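Local coordinates for beta-lactamase (Francisella tularensis subsp. tularensis, PDB 3P09), which probably hydrolyses the ring amide of beta-lactam antibiotics to substituted beta-amino acids as a serine enzyme of the class A beta-lactamase family, a reaction that underlies antibiotic resistance, at residues Val71-Leu75 with Ile201-Tyr205; Leu85-Ile91 with Val109-Ile115; Leu99-Thr105 with Leu124-Ala129. The contacts are given in a common frame with arbitrary orientation. Numbering follows the deposited sequence.

Interaction 1 (Val71-Leu75 with Ile201-Tyr205); sequences VGAIL and IFIKY
Two helices of the helical part of the class A beta-lactamase fold pack here through apolar side chains, a buried contact made by segments 71-75 of helix 66-80 and 201-205 of helix 196-208. Both segments are regular alpha helix, with phi/psi near -60/-43 and an i to i+4 bond in each: L75 N to V71 O at 2.9 Å and Y205 N to I201 O at 3.0 Å. They run nearly antiparallel, at 152°, and their axes come no closer than 11.0 Å. G72 and F202 face each other in the register, CA to CA 7.1 Å; the F202 ring passes beside the G72 backbone, its CE1 4.4 Å from G72 N. F202 is in the t rotamer (chi2 74°). V71, also t, puts CG1 at 3.7 Å from Y205 CD2 and, at the edge of the other ring, 4.4 Å from F202 CD1. L75 (mt) is covered most by the other helix: its CD1 is 3.7 Å from F202 CB and 4.3 Å from Y205 CE2, at that ring's edge, while its CD2 meets I201 CG2 at 3.9 Å. I201 is mt and Y205 m, both with CA-to-CB bonds toward the opposing helix. Only 220 Å² is buried in total, as befits a few side chains meshing across a wide axis separation. The Y205 hydroxyl is satisfied by S116 and N119 of helix 115-123. V71 also packs on that helix, I74 on both it and helix 127-137, and F202 leans on L188 and A189 of helix 178-190.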
ATOM      1  N   VAL A  71       6.330  -6.832  -2.216  1.00 18.97           N
ATOM      2  CA  VAL A  71       6.478  -7.125  -3.636  1.00 15.43           C
ATOM      3  C   VAL A  71       7.682  -6.382  -4.224  1.00 22.42           C
ATOM      4  O   VAL A  71       8.433  -6.926  -5.034  1.00 19.03           O
ATOM      5  CB  VAL A  71       5.172  -6.835  -4.391  1.00 15.60           C
ATOM      6  CG1 VAL A  71       5.413  -6.755  -5.882  1.00 14.23           C
ATOM      7  CG2 VAL A  71       4.172  -7.918  -4.057  1.00 16.62           C
ATOM      8  N   GLY A  72       7.890  -5.148  -3.784  1.00 19.39           N
ATOM      9  CA  GLY A  72       9.097  -4.433  -4.147  1.00 19.12           C
ATOM     10  C   GLY A  72      10.353  -5.215  -3.766  1.00 22.49           C
ATOM     11  O   GLY A  72      11.289  -5.350  -4.554  1.00 22.75           O
ATOM     12  N   ALA A  73      10.366  -5.736  -2.545  1.00 17.49           N
ATOM     13  CA  ALA A  73      11.480  -6.536  -2.057  1.00 23.05           C
ATOM     14  C   ALA A  73      11.695  -7.776  -2.912  1.00 22.82           C
ATOM     15  O   ALA A  73      12.826  -8.169  -3.188  1.00 26.30           O
ATOM     16  CB  ALA A  73      11.248  -6.930  -0.603  1.00 23.07           C
ATOM     17  N   ILE A  74      10.600  -8.414  -3.303  1.00 24.66           N
ATOM     18  CA  ILE A  74      10.690  -9.598  -4.142  1.00 20.70           C
ATOM     19  C   ILE A  74      11.303  -9.256  -5.496  1.00 20.21           C
ATOM     20  O   ILE A  74      12.131 -10.003  -6.022  1.00 23.91           O
ATOM     21  CB  ILE A  74       9.295 -10.230  -4.331  1.00 19.88           C
ATOM     22  CG1 ILE A  74       8.820 -10.838  -3.008  1.00 17.29           C
ATOM     23  CG2 ILE A  74       9.311 -11.280  -5.461  1.00 16.75           C
ATOM     24  CD1 ILE A  74       9.548 -12.135  -2.648  1.00 20.67           C
ATOM     25  N   LEU A  75      10.911  -8.122  -6.063  1.00 21.19           N
ATOM     26  CA  LEU A  75      11.447  -7.711  -7.366  1.00 16.60           C
ATOM     27  C   LEU A  75      12.936  -7.390  -7.281  1.00 24.70           C
ATOM     28  O   LEU A  75      13.712  -7.693  -8.199  1.00 24.89           O
ATOM     29  CB  LEU A  75      10.672  -6.507  -7.903  1.00 23.63           C
ATOM     30  CG  LEU A  75       9.212  -6.812  -8.266  1.00 20.68           C
ATOM     31  CD1 LEU A  75       8.413  -5.550  -8.511  1.00 21.63           C
ATOM     32  CD2 LEU A  75       9.163  -7.711  -9.484  1.00 21.66           C
ATOM     33  N   ILE A 201       7.013  -3.882 -14.145  1.00 20.86           N
ATOM     34  CA  ILE A 201       6.279  -5.004 -13.567  1.00 15.88           C
ATOM     35  C   ILE A 201       5.538  -4.559 -12.325  1.00 17.68           C
ATOM     36  O   ILE A 201       4.360  -4.897 -12.114  1.00 20.93           O
ATOM     37  CB  ILE A 201       7.255  -6.155 -13.209  1.00 18.99           C
ATOM     38  CG1 ILE A 201       7.769  -6.815 -14.503  1.00 24.85           C
ATOM     39  CG2 ILE A 201       6.569  -7.179 -12.315  1.00 21.10           C
ATOM     40  CD1 ILE A 201       8.936  -7.776 -14.302  1.00 23.17           C
ATOM     41  N   PHE A 202       6.231  -3.788 -11.494  1.00 18.88           N
ATOM     42  CA  PHE A 202       5.639  -3.254 -10.280  1.00 19.84           C
ATOM     43  C   PHE A 202       4.421  -2.389 -10.609  1.00 17.35           C
ATOM     44  O   PHE A 202       3.347  -2.534 -10.023  1.00 16.41           O
ATOM     45  CB  PHE A 202       6.695  -2.443  -9.531  1.00 21.10           C
ATOM     46  CG  PHE A 202       6.210  -1.833  -8.246  1.00 17.10           C
ATOM     47  CD1 PHE A 202       6.015  -2.621  -7.123  1.00 18.56           C
ATOM     48  CD2 PHE A 202       5.993  -0.465  -8.153  1.00 18.29           C
ATOM     49  CE1 PHE A 202       5.590  -2.062  -5.928  1.00 19.41           C
ATOM     50  CE2 PHE A 202       5.564   0.109  -6.963  1.00 21.24           C
ATOM     51  CZ  PHE A 202       5.365  -0.689  -5.847  1.00 22.45           C
ATOM     52  N   ILE A 203       4.602  -1.482 -11.553  1.00 19.15           N
ATOM     53  CA  ILE A 203       3.531  -0.598 -11.986  1.00 17.83           C
ATOM     54  C   ILE A 203       2.325  -1.383 -12.496  1.00 15.22           C
ATOM     55  O   ILE A 203       1.184  -1.075 -12.159  1.00 20.32           O
ATOM     56  CB  ILE A 203       4.041   0.327 -13.102  1.00 18.15           C
ATOM     57  CG1 ILE A 203       4.902   1.438 -12.485  1.00 23.93           C
ATOM     58  CG2 ILE A 203       2.878   0.898 -13.905  1.00 26.71           C
ATOM     59  CD1 ILE A 203       5.718   2.225 -13.509  1.00 27.35           C
ATOM     60  N   LYS A 204       2.575  -2.403 -13.308  1.00 18.30           N
ATOM     61  CA  LYS A 204       1.475  -3.215 -13.827  1.00 18.95           C
ATOM     62  C   LYS A 204       0.689  -3.925 -12.706  1.00 18.19           C
ATOM     63  O   LYS A 204      -0.543  -3.970 -12.739  1.00 19.04           O
ATOM     64  CB  LYS A 204       1.977  -4.203 -14.889  1.00 25.27           C
ATOM     65  CG  LYS A 204       0.888  -5.041 -15.567  1.00 29.63           C
ATOM     66  CD  LYS A 204      -0.189  -4.170 -16.214  1.00 33.97           C
ATOM     67  CE  LYS A 204      -0.998  -4.931 -17.269  1.00 31.35           C
ATOM     68  NZ  LYS A 204      -1.828  -6.032 -16.699  1.00 30.33           N
ATOM     69  N   TYR A 205       1.385  -4.471 -11.711  1.00 19.00           N
ATOM     70  CA  TYR A 205       0.680  -5.077 -10.574  1.00 14.54           C
ATOM     71  C   TYR A 205      -0.273  -4.079  -9.910  1.00 16.96           C
ATOM     72  O   TYR A 205      -1.423  -4.395  -9.589  1.00 17.42           O
ATOM     73  CB  TYR A 205       1.646  -5.524  -9.477  1.00 15.76           C
ATOM     74  CG  TYR A 205       2.586  -6.673  -9.766  1.00 19.24           C
ATOM     75  CD1 TYR A 205       2.169  -7.819 -10.431  1.00 19.58           C
ATOM     76  CD2 TYR A 205       3.901  -6.617  -9.308  1.00 12.10           C
ATOM     77  CE1 TYR A 205       3.072  -8.881 -10.657  1.00 18.40           C
ATOM     78  CE2 TYR A 205       4.792  -7.650  -9.522  1.00 21.19           C
ATOM     79  CZ  TYR A 205       4.380  -8.781 -10.187  1.00 16.95           C
ATOM     80  OH  TYR A 205       5.326  -9.780 -10.372  1.00 20.13           O
TER

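Interaction 2 (Leu85-Ile91 with Val109-Ile115); sequences LDKKIPI and VGKTLTI
Strands 88-90 and 112-114 form a two-stranded antiparallel sheet at the edge of the helical region, with 144° between their directions and axes 4.3 Å apart. I89 and L113 are the hydrogen-bonded pair (CA to CA 5.3 Å), exchanging I89 N to L113 O at 2.8 Å and L113 N to I89 O at 2.9 Å. K88 with T114 (4.4 Å between CA atoms) and P90 with T112 (4.2 Å) are non-hydrogen-bonded pairs, so proline costs the pairing no donor. The pattern continues: I115 N donates to K87 O at 3.0 Å, I91 N to K111 O at 2.9 Å, and G110 N to I91 O at 2.9 Å. At phi/psi 87/-1, a CB on G110 would clash with the carbonyl O of V109. A water gives K111 O a further bond of 2.8 Å and I91 O a weak one of 3.4 Å. T114 is the N-cap of helix 115-123; its hydroxyl caps a backbone N of that helix, while T114 N donates to Q117 OE1 and L85 N to D78 OD1. I89 and L113 point to the inner face, where I91 CG1 lies 4.0 Å from L113 CG, and I89 CG1 (mm) 3.8 Å from I115 CD1 (mm); L118 packs beneath. The contact is thus amphipathic: main-chain bonds fix the register, aliphatic groups seal one face against the helices, and K88, P90, T112 and T114 occupy the other.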
ATOM      1  N   LEU A  85      11.429 -14.774 -10.292  1.00 23.71           N
ATOM      2  CA  LEU A  85      10.017 -14.512 -10.600  1.00 23.73           C
ATOM      3  C   LEU A  85       9.306 -15.710 -11.231  1.00 25.62           C
ATOM      4  O   LEU A  85       8.094 -15.852 -11.103  1.00 23.02           O
ATOM      5  CB  LEU A  85       9.866 -13.304 -11.523  1.00 25.79           C
ATOM      6  CG  LEU A  85      10.055 -11.941 -10.848  1.00 32.88           C
ATOM      7  CD1 LEU A  85       9.986 -10.814 -11.862  1.00 33.83           C
ATOM      8  CD2 LEU A  85       9.001 -11.751  -9.786  1.00 36.68           C
ATOM      9  N   ASP A  86      10.064 -16.552 -11.927  1.00 24.43           N
ATOM     10  CA  ASP A  86       9.498 -17.722 -12.598  1.00 26.63           C
ATOM     11  C   ASP A  86       9.498 -18.963 -11.719  1.00 27.83           C
ATOM     12  O   ASP A  86       9.027 -20.019 -12.135  1.00 27.92           O
ATOM     13  CB  ASP A  86      10.268 -18.008 -13.883  1.00 32.61           C
ATOM     14  CG  ASP A  86      10.148 -16.888 -14.886  1.00 47.44           C
ATOM     15  OD1 ASP A  86       9.003 -16.533 -15.240  1.00 52.26           O
ATOM     16  OD2 ASP A  86      11.194 -16.349 -15.308  1.00 57.23           O
ATOM     17  N   LYS A  87      10.013 -18.828 -10.502  1.00 25.75           N
ATOM     18  CA  LYS A  87      10.161 -19.960  -9.586  1.00 27.54           C
ATOM     19  C   LYS A  87       8.811 -20.478  -9.113  1.00 28.80           C
ATOM     20  O   LYS A  87       7.970 -19.702  -8.660  1.00 22.74           O
ATOM     21  CB  LYS A  87      11.020 -19.568  -8.377  1.00 31.16           C
ATOM     22  CG  LYS A  87      11.010 -20.592  -7.254  1.00 35.68           C
ATOM     23  CD  LYS A  87      12.112 -20.332  -6.229  1.00 47.70           C
ATOM     24  CE  LYS A  87      13.465 -20.833  -6.727  1.00 64.71           C
ATOM     25  NZ  LYS A  87      14.527 -20.756  -5.677  1.00 73.54           N
ATOM     26  N   LYS A  88       8.619 -21.794  -9.198  1.00 26.69           N
ATOM     27  CA  LYS A  88       7.343 -22.417  -8.864  1.00 27.01           C
ATOM     28  C   LYS A  88       7.229 -22.717  -7.380  1.00 31.78           C
ATOM     29  O   LYS A  88       8.093 -23.374  -6.803  1.00 33.71           O
ATOM     30  CB  LYS A  88       7.151 -23.713  -9.668  1.00 40.31           C
ATOM     31  CG  LYS A  88       7.041 -23.503 -11.172  1.00 44.40           C
ATOM     32  CD  LYS A  88       7.127 -24.829 -11.933  1.00 55.27           C
ATOM     33  CE  LYS A  88       7.345 -24.603 -13.430  1.00 65.65           C
ATOM     34  NZ  LYS A  88       7.326 -25.871 -14.231  1.00 68.43           N
ATOM     35  N   ILE A  89       6.155 -22.232  -6.768  1.00 23.62           N
ATOM     36  CA  ILE A  89       5.934 -22.413  -5.342  1.00 20.09           C
ATOM     37  C   ILE A  89       4.680 -23.234  -5.114  1.00 22.88           C
ATOM     38  O   ILE A  89       3.606 -22.853  -5.553  1.00 23.62           O
ATOM     39  CB  ILE A  89       5.722 -21.062  -4.610  1.00 25.85           C
ATOM     40  CG1 ILE A  89       6.803 -20.040  -4.995  1.00 24.35           C
ATOM     41  CG2 ILE A  89       5.690 -21.286  -3.107  1.00 24.02           C
ATOM     42  CD1 ILE A  89       8.241 -20.520  -4.716  1.00 29.33           C
ATOM     43  N   PRO A  90       4.813 -24.373  -4.423  1.00 28.55           N
ATOM     44  CA  PRO A  90       3.644 -25.157  -4.011  1.00 33.65           C
ATOM     45  C   PRO A  90       2.714 -24.362  -3.095  1.00 28.61           C
ATOM     46  O   PRO A  90       3.177 -23.679  -2.188  1.00 29.61           O
ATOM     47  CB  PRO A  90       4.268 -26.326  -3.240  1.00 39.11           C
ATOM     48  CG  PRO A  90       5.625 -26.475  -3.834  1.00 40.59           C
ATOM     49  CD  PRO A  90       6.077 -25.069  -4.138  1.00 36.38           C
ATOM     50  N   ILE A  91       1.414 -24.428  -3.353  1.00 23.63           N
ATOM     51  CA  ILE A  91       0.435 -23.800  -2.476  1.00 22.59           C
ATOM     52  C   ILE A  91      -0.198 -24.902  -1.633  1.00 27.35           C
ATOM     53  O   ILE A  91      -0.858 -25.786  -2.170  1.00 28.68           O
ATOM     54  CB  ILE A  91      -0.666 -23.072  -3.275  1.00 23.53           C
ATOM     55  CG1 ILE A  91      -0.042 -22.071  -4.251  1.00 21.92           C
ATOM     56  CG2 ILE A  91      -1.639 -22.373  -2.339  1.00 23.01           C
ATOM     57  CD1 ILE A  91       0.987 -21.162  -3.619  1.00 26.33           C
ATOM     58  N   VAL A 109      -4.801 -24.602  -4.169  1.00 21.35           N
ATOM     59  CA  VAL A 109      -4.288 -25.532  -3.170  1.00 22.70           C
ATOM     60  C   VAL A 109      -3.976 -26.873  -3.832  1.00 26.86           C
ATOM     61  O   VAL A 109      -4.794 -27.405  -4.588  1.00 25.61           O
ATOM     62  CB  VAL A 109      -5.286 -25.697  -2.009  1.00 29.98           C
ATOM     63  CG1 VAL A 109      -4.835 -26.802  -1.064  1.00 28.96           C
ATOM     64  CG2 VAL A 109      -5.424 -24.359  -1.261  1.00 26.88           C
ATOM     65  N   GLY A 110      -2.776 -27.389  -3.581  1.00 27.42           N
ATOM     66  CA  GLY A 110      -2.341 -28.645  -4.170  1.00 30.76           C
ATOM     67  C   GLY A 110      -1.713 -28.447  -5.538  1.00 33.59           C
ATOM     68  O   GLY A 110      -1.286 -29.413  -6.169  1.00 31.05           O
ATOM     69  N   LYS A 111      -1.674 -27.199  -6.004  1.00 26.85           N
ATOM     70  CA  LYS A 111      -0.979 -26.864  -7.244  1.00 30.49           C
ATOM     71  C   LYS A 111       0.188 -25.922  -6.923  1.00 29.67           C
ATOM     72  O   LYS A 111       0.540 -25.728  -5.751  1.00 28.28           O
ATOM     73  CB  LYS A 111      -1.913 -26.170  -8.234  1.00 28.67           C
ATOM     74  CG  LYS A 111      -3.203 -26.911  -8.584  1.00 39.83           C
ATOM     75  CD  LYS A 111      -4.092 -26.017  -9.459  1.00 44.15           C
ATOM     76  CE  LYS A 111      -5.243 -26.781 -10.086  1.00 49.19           C
ATOM     77  NZ  LYS A 111      -5.933 -25.976 -11.142  1.00 49.62           N
ATOM     78  N   THR A 112       0.777 -25.325  -7.956  1.00 25.27           N
ATOM     79  CA  THR A 112       1.861 -24.375  -7.737  1.00 24.30           C
ATOM     80  C   THR A 112       1.545 -23.058  -8.413  1.00 19.35           C
ATOM     81  O   THR A 112       0.795 -23.017  -9.376  1.00 22.70           O
ATOM     82  CB  THR A 112       3.199 -24.861  -8.325  1.00 30.17           C
ATOM     83  OG1 THR A 112       3.075 -24.955  -9.750  1.00 34.33           O
ATOM     84  CG2 THR A 112       3.601 -26.217  -7.745  1.00 27.71           C
ATOM     85  N   LEU A 113       2.145 -21.992  -7.904  1.00 19.82           N
ATOM     86  CA  LEU A 113       2.056 -20.659  -8.493  1.00 20.64           C
ATOM     87  C   LEU A 113       3.485 -20.109  -8.599  1.00 18.94           C
ATOM     88  O   LEU A 113       4.322 -20.394  -7.734  1.00 21.85           O
ATOM     89  CB  LEU A 113       1.216 -19.739  -7.599  1.00 22.70           C
ATOM     90  CG  LEU A 113      -0.304 -19.956  -7.596  1.00 26.03           C
ATOM     91  CD1 LEU A 113      -0.987 -18.963  -6.633  1.00 21.60           C
ATOM     92  CD2 LEU A 113      -0.844 -19.780  -9.000  1.00 19.69           C
ATOM     93  N   THR A 114       3.780 -19.337  -9.645  1.00 20.03           N
ATOM     94  CA  THR A 114       5.097 -18.702  -9.730  1.00 19.97           C
ATOM     95  C   THR A 114       5.186 -17.565  -8.711  1.00 23.79           C
ATOM     96  O   THR A 114       4.168 -17.071  -8.235  1.00 18.97           O
ATOM     97  CB  THR A 114       5.372 -18.108 -11.110  1.00 22.28           C
ATOM     98  OG1 THR A 114       4.465 -17.028 -11.337  1.00 19.28           O
ATOM     99  CG2 THR A 114       5.205 -19.162 -12.205  1.00 21.41           C
ATOM    100  N   ILE A 115       6.406 -17.152  -8.379  1.00 19.04           N
ATOM    101  CA  ILE A 115       6.596 -15.973  -7.534  1.00 19.50           C
ATOM    102  C   ILE A 115       5.853 -14.765  -8.122  1.00 19.07           C
ATOM    103  O   ILE A 115       5.199 -14.005  -7.395  1.00 18.95           O
ATOM    104  CB  ILE A 115       8.100 -15.659  -7.376  1.00 20.98           C
ATOM    105  CG1 ILE A 115       8.784 -16.716  -6.495  1.00 24.31           C
ATOM    106  CG2 ILE A 115       8.318 -14.242  -6.830  1.00 18.22           C
ATOM    107  CD1 ILE A 115       8.432 -16.625  -5.012  1.00 28.12           C
TER
HETATM  108  O   HOH W   1       1.097 -27.815  -4.003  1.00 44.78           O

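Interaction 3 (Leu99-Thr105 with Leu124-Ala129); sequences LGYAPIT and LSDSPA. With SO4 (sulfate ion), chain F.
One buried carboxylate, that of D126, accepts four hydrogen bonds and so ties a loop to the start of a helix. Its OD2 takes I104 N and T105 N, each at 2.9 Å, while OD1 takes T105 OG1 at 2.7 Å and, as N-cap of helix 127-137, A129 N at 3.0 Å. Segment 99-105 is irregular and segment 124-129 turns between two helices: S125, with phi/psi 77/17, is the C' residue of the Schellman motif that ends helix 115-123. The closest CA pair is A102 with D126, 4.8 Å, and S127 N donates to Y101 O at 3.1 Å. The Y101 ring presents its edge to the turn, CD1 3.5 Å from S125 O, and a water links Y101 OH to L124 O (2.7 Å to each); a second joins Y101 N, 3.2 Å, to S127 OG, 3.0 Å. P128 is wedged between L99 CD1 and A102 CB, at 3.8 and 3.7 Å from its CG. S125-D126-S127 probably corresponds to the class A SDN loop, with serine in third place; S125 OG donates at 2.7 Å to O3 of a sulfate, probably from the crystallisation liquor, lying where class A enzymes would hold a substrate carboxylate. S125 O is hydrogen-bonded to K67 NZ. I104 packs on A121 of helix 115-123, T105 and P128 rest on I96 of helix 93-96, and S127 touches E161 in a loop.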
ATOM      1  N   LEU A  99      -6.911 -17.778   7.239  1.00 24.46           N
ATOM      2  CA  LEU A  99      -6.974 -16.504   6.533  1.00 21.48           C
ATOM      3  C   LEU A  99      -8.151 -16.516   5.565  1.00 32.19           C
ATOM      4  O   LEU A  99      -8.230 -17.367   4.675  1.00 34.77           O
ATOM      5  CB  LEU A  99      -5.674 -16.251   5.778  1.00 22.52           C
ATOM      6  CG  LEU A  99      -4.412 -16.087   6.630  1.00 29.30           C
ATOM      7  CD1 LEU A  99      -3.186 -16.171   5.744  1.00 26.26           C
ATOM      8  CD2 LEU A  99      -4.422 -14.766   7.417  1.00 27.94           C
ATOM      9  N   GLY A 100      -9.064 -15.568   5.744  1.00 27.82           N
ATOM     10  CA  GLY A 100     -10.312 -15.565   5.000  1.00 26.21           C
ATOM     11  C   GLY A 100     -10.247 -14.942   3.615  1.00 32.09           C
ATOM     12  O   GLY A 100     -11.008 -15.317   2.735  1.00 29.52           O
ATOM     13  N   TYR A 101      -9.351 -13.985   3.406  1.00 21.26           N
ATOM     14  CA  TYR A 101      -9.284 -13.336   2.099  1.00 25.67           C
ATOM     15  C   TYR A 101      -8.131 -13.898   1.244  1.00 22.23           C
ATOM     16  O   TYR A 101      -6.982 -13.477   1.379  1.00 21.78           O
ATOM     17  CB  TYR A 101      -9.162 -11.823   2.252  1.00 23.15           C
ATOM     18  CG  TYR A 101      -9.461 -11.096   0.964  1.00 23.20           C
ATOM     19  CD1 TYR A 101      -8.446 -10.537   0.202  1.00 23.27           C
ATOM     20  CD2 TYR A 101     -10.765 -10.996   0.499  1.00 27.73           C
ATOM     21  CE1 TYR A 101      -8.731  -9.878  -0.989  1.00 26.70           C
ATOM     22  CE2 TYR A 101     -11.058 -10.347  -0.682  1.00 33.03           C
ATOM     23  CZ  TYR A 101     -10.044  -9.789  -1.422  1.00 28.30           C
ATOM     24  OH  TYR A 101     -10.359  -9.145  -2.597  1.00 29.12           O
ATOM     25  N   ALA A 102      -8.460 -14.852   0.373  1.00 21.49           N
ATOM     26  CA  ALA A 102      -7.470 -15.586  -0.415  1.00 21.53           C
ATOM     27  C   ALA A 102      -8.004 -15.824  -1.821  1.00 21.61           C
ATOM     28  O   ALA A 102      -8.155 -16.972  -2.260  1.00 23.53           O
ATOM     29  CB  ALA A 102      -7.165 -16.925   0.255  1.00 19.14           C
ATOM     30  N   PRO A 103      -8.287 -14.739  -2.539  1.00 22.35           N
ATOM     31  CA  PRO A 103      -8.991 -14.877  -3.815  1.00 21.35           C
ATOM     32  C   PRO A 103      -8.229 -15.714  -4.845  1.00 25.30           C
ATOM     33  O   PRO A 103      -8.865 -16.460  -5.565  1.00 28.60           O
ATOM     34  CB  PRO A 103      -9.176 -13.425  -4.279  1.00 21.84           C
ATOM     35  CG  PRO A 103      -8.127 -12.652  -3.549  1.00 23.71           C
ATOM     36  CD  PRO A 103      -7.975 -13.338  -2.215  1.00 23.64           C
ATOM     37  N   ILE A 104      -6.905 -15.615  -4.900  1.00 19.35           N
ATOM     38  CA  ILE A 104      -6.136 -16.422  -5.839  1.00 18.56           C
ATOM     39  C   ILE A 104      -5.618 -17.721  -5.193  1.00 23.86           C
ATOM     40  O   ILE A 104      -5.814 -18.804  -5.724  1.00 22.79           O
ATOM     41  CB  ILE A 104      -4.940 -15.631  -6.429  1.00 29.18           C
ATOM     42  CG1 ILE A 104      -5.425 -14.469  -7.293  1.00 30.61           C
ATOM     43  CG2 ILE A 104      -4.055 -16.538  -7.277  1.00 22.53           C
ATOM     44  CD1 ILE A 104      -5.957 -13.296  -6.527  1.00 33.83           C
ATOM     45  N   THR A 105      -4.968 -17.611  -4.039  1.00 21.74           N
ATOM     46  CA  THR A 105      -4.329 -18.777  -3.460  1.00 14.31           C
ATOM     47  C   THR A 105      -5.335 -19.889  -3.138  1.00 20.01           C
ATOM     48  O   THR A 105      -5.025 -21.068  -3.288  1.00 22.27           O
ATOM     49  CB  THR A 105      -3.469 -18.418  -2.244  1.00 17.07           C
ATOM     50  OG1 THR A 105      -4.253 -17.693  -1.286  1.00 21.72           O
ATOM     51  CG2 THR A 105      -2.287 -17.545  -2.697  1.00 21.58           C
ATOM     52  N   LEU A 124      -3.183  -7.641  -4.932  1.00 18.58           N
ATOM     53  CA  LEU A 124      -4.627  -7.715  -4.828  1.00 20.74           C
ATOM     54  C   LEU A 124      -5.059  -8.054  -3.402  1.00 22.60           C
ATOM     55  O   LEU A 124      -6.236  -8.332  -3.154  1.00 19.80           O
ATOM     56  CB  LEU A 124      -5.187  -8.747  -5.810  1.00 21.36           C
ATOM     57  CG  LEU A 124      -5.623  -8.149  -7.147  1.00 21.10           C
ATOM     58  CD1 LEU A 124      -4.419  -7.575  -7.905  1.00 18.80           C
ATOM     59  CD2 LEU A 124      -6.350  -9.194  -7.972  1.00 22.51           C
ATOM     60  N   SER A 125      -4.096  -8.034  -2.484  1.00 17.92           N
ATOM     61  CA  SER A 125      -4.334  -8.216  -1.044  1.00 20.24           C
ATOM     62  C   SER A 125      -4.601  -9.658  -0.541  1.00 23.41           C
ATOM     63  O   SER A 125      -5.080  -9.863   0.585  1.00 21.25           O
ATOM     64  CB  SER A 125      -5.398  -7.234  -0.514  1.00 23.09           C
ATOM     65  OG  SER A 125      -4.980  -6.709   0.745  1.00 23.43           O
ATOM     66  N   ASP A 126      -4.261 -10.641  -1.362  1.00 18.75           N
ATOM     67  CA  ASP A 126      -4.342 -12.056  -0.988  1.00 15.47           C
ATOM     68  C   ASP A 126      -3.399 -12.315   0.200  1.00 17.42           C
ATOM     69  O   ASP A 126      -2.183 -12.139   0.092  1.00 21.42           O
ATOM     70  CB  ASP A 126      -3.929 -12.897  -2.213  1.00 15.16           C
ATOM     71  CG  ASP A 126      -4.231 -14.383  -2.048  1.00 18.50           C
ATOM     72  OD1 ASP A 126      -3.712 -15.008  -1.096  1.00 22.56           O
ATOM     73  OD2 ASP A 126      -4.986 -14.922  -2.888  1.00 20.92           O
ATOM     74  N   SER A 127      -3.958 -12.705   1.344  1.00 18.75           N
ATOM     75  CA  SER A 127      -3.169 -12.850   2.569  1.00 24.85           C
ATOM     76  C   SER A 127      -2.218 -14.051   2.567  1.00 21.00           C
ATOM     77  O   SER A 127      -1.037 -13.919   2.891  1.00 21.12           O
ATOM     78  CB  SER A 127      -4.081 -12.865   3.803  1.00 21.44           C
ATOM     79  OG  SER A 127      -4.725 -11.614   3.957  1.00 36.07           O
ATOM     80  N   PRO A 128      -2.722 -15.237   2.200  1.00 18.49           N
ATOM     81  CA  PRO A 128      -1.783 -16.356   2.124  1.00 21.26           C
ATOM     82  C   PRO A 128      -0.652 -16.088   1.142  1.00 20.06           C
ATOM     83  O   PRO A 128       0.469 -16.500   1.414  1.00 20.42           O
ATOM     84  CB  PRO A 128      -2.655 -17.502   1.641  1.00 20.05           C
ATOM     85  CG  PRO A 128      -4.029 -17.158   2.173  1.00 22.04           C
ATOM     86  CD  PRO A 128      -4.118 -15.665   2.037  1.00 17.87           C
ATOM     87  N   ALA A 129      -0.952 -15.439   0.019  1.00 14.73           N
ATOM     88  CA  ALA A 129       0.074 -15.112  -0.958  1.00 18.00           C
ATOM     89  C   ALA A 129       1.176 -14.287  -0.299  1.00 18.25           C
ATOM     90  O   ALA A 129       2.371 -14.543  -0.509  1.00 17.28           O
ATOM     91  CB  ALA A 129      -0.536 -14.362  -2.148  1.00 17.44           C
TER
HETATM   92  S   SO4 F 288      -7.337  -4.523   2.217  1.00 38.81           S
HETATM   93  O1  SO4 F 288      -8.663  -3.952   2.303  1.00 46.44           O
HETATM   94  O2  SO4 F 288      -6.798  -4.760   3.552  1.00 54.17           O
HETATM   95  O3  SO4 F 288      -7.440  -5.777   1.507  1.00 46.41           O
HETATM   96  O4  SO4 F 288      -6.460  -3.601   1.520  1.00 53.95           O
HETATM   97  O   HOH W   2      -8.597  -8.544  -4.543  1.00 23.80           O
HETATM   98  O   HOH W   3      -7.113 -12.762   5.278  1.00 27.76           O

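Overall arrangement
Helix 115-123 connects the three contacts: it starts where interaction 2 ends, ends at interaction 3, and supports V71 of interaction 1. Interactions 1 and 2, their centres about 17 Å apart, share one core, with I74 CG2 3.4 Å from I115 CG2 and L75 CD2 4.0 Å from L85 CD1. Interactions 2 and 3, about 14 Å apart between centres, meet where L113 CD1 lies 4.0 Å from I104 CG2. Interactions 1 and 3 do not touch, yet both relate to the probable active site: S64 lies just before helix 66-80 and K67 in its first turn, the presumed SxxK motif, and interaction 3 supplies S125, whose sulfate is also held by T230 and T232.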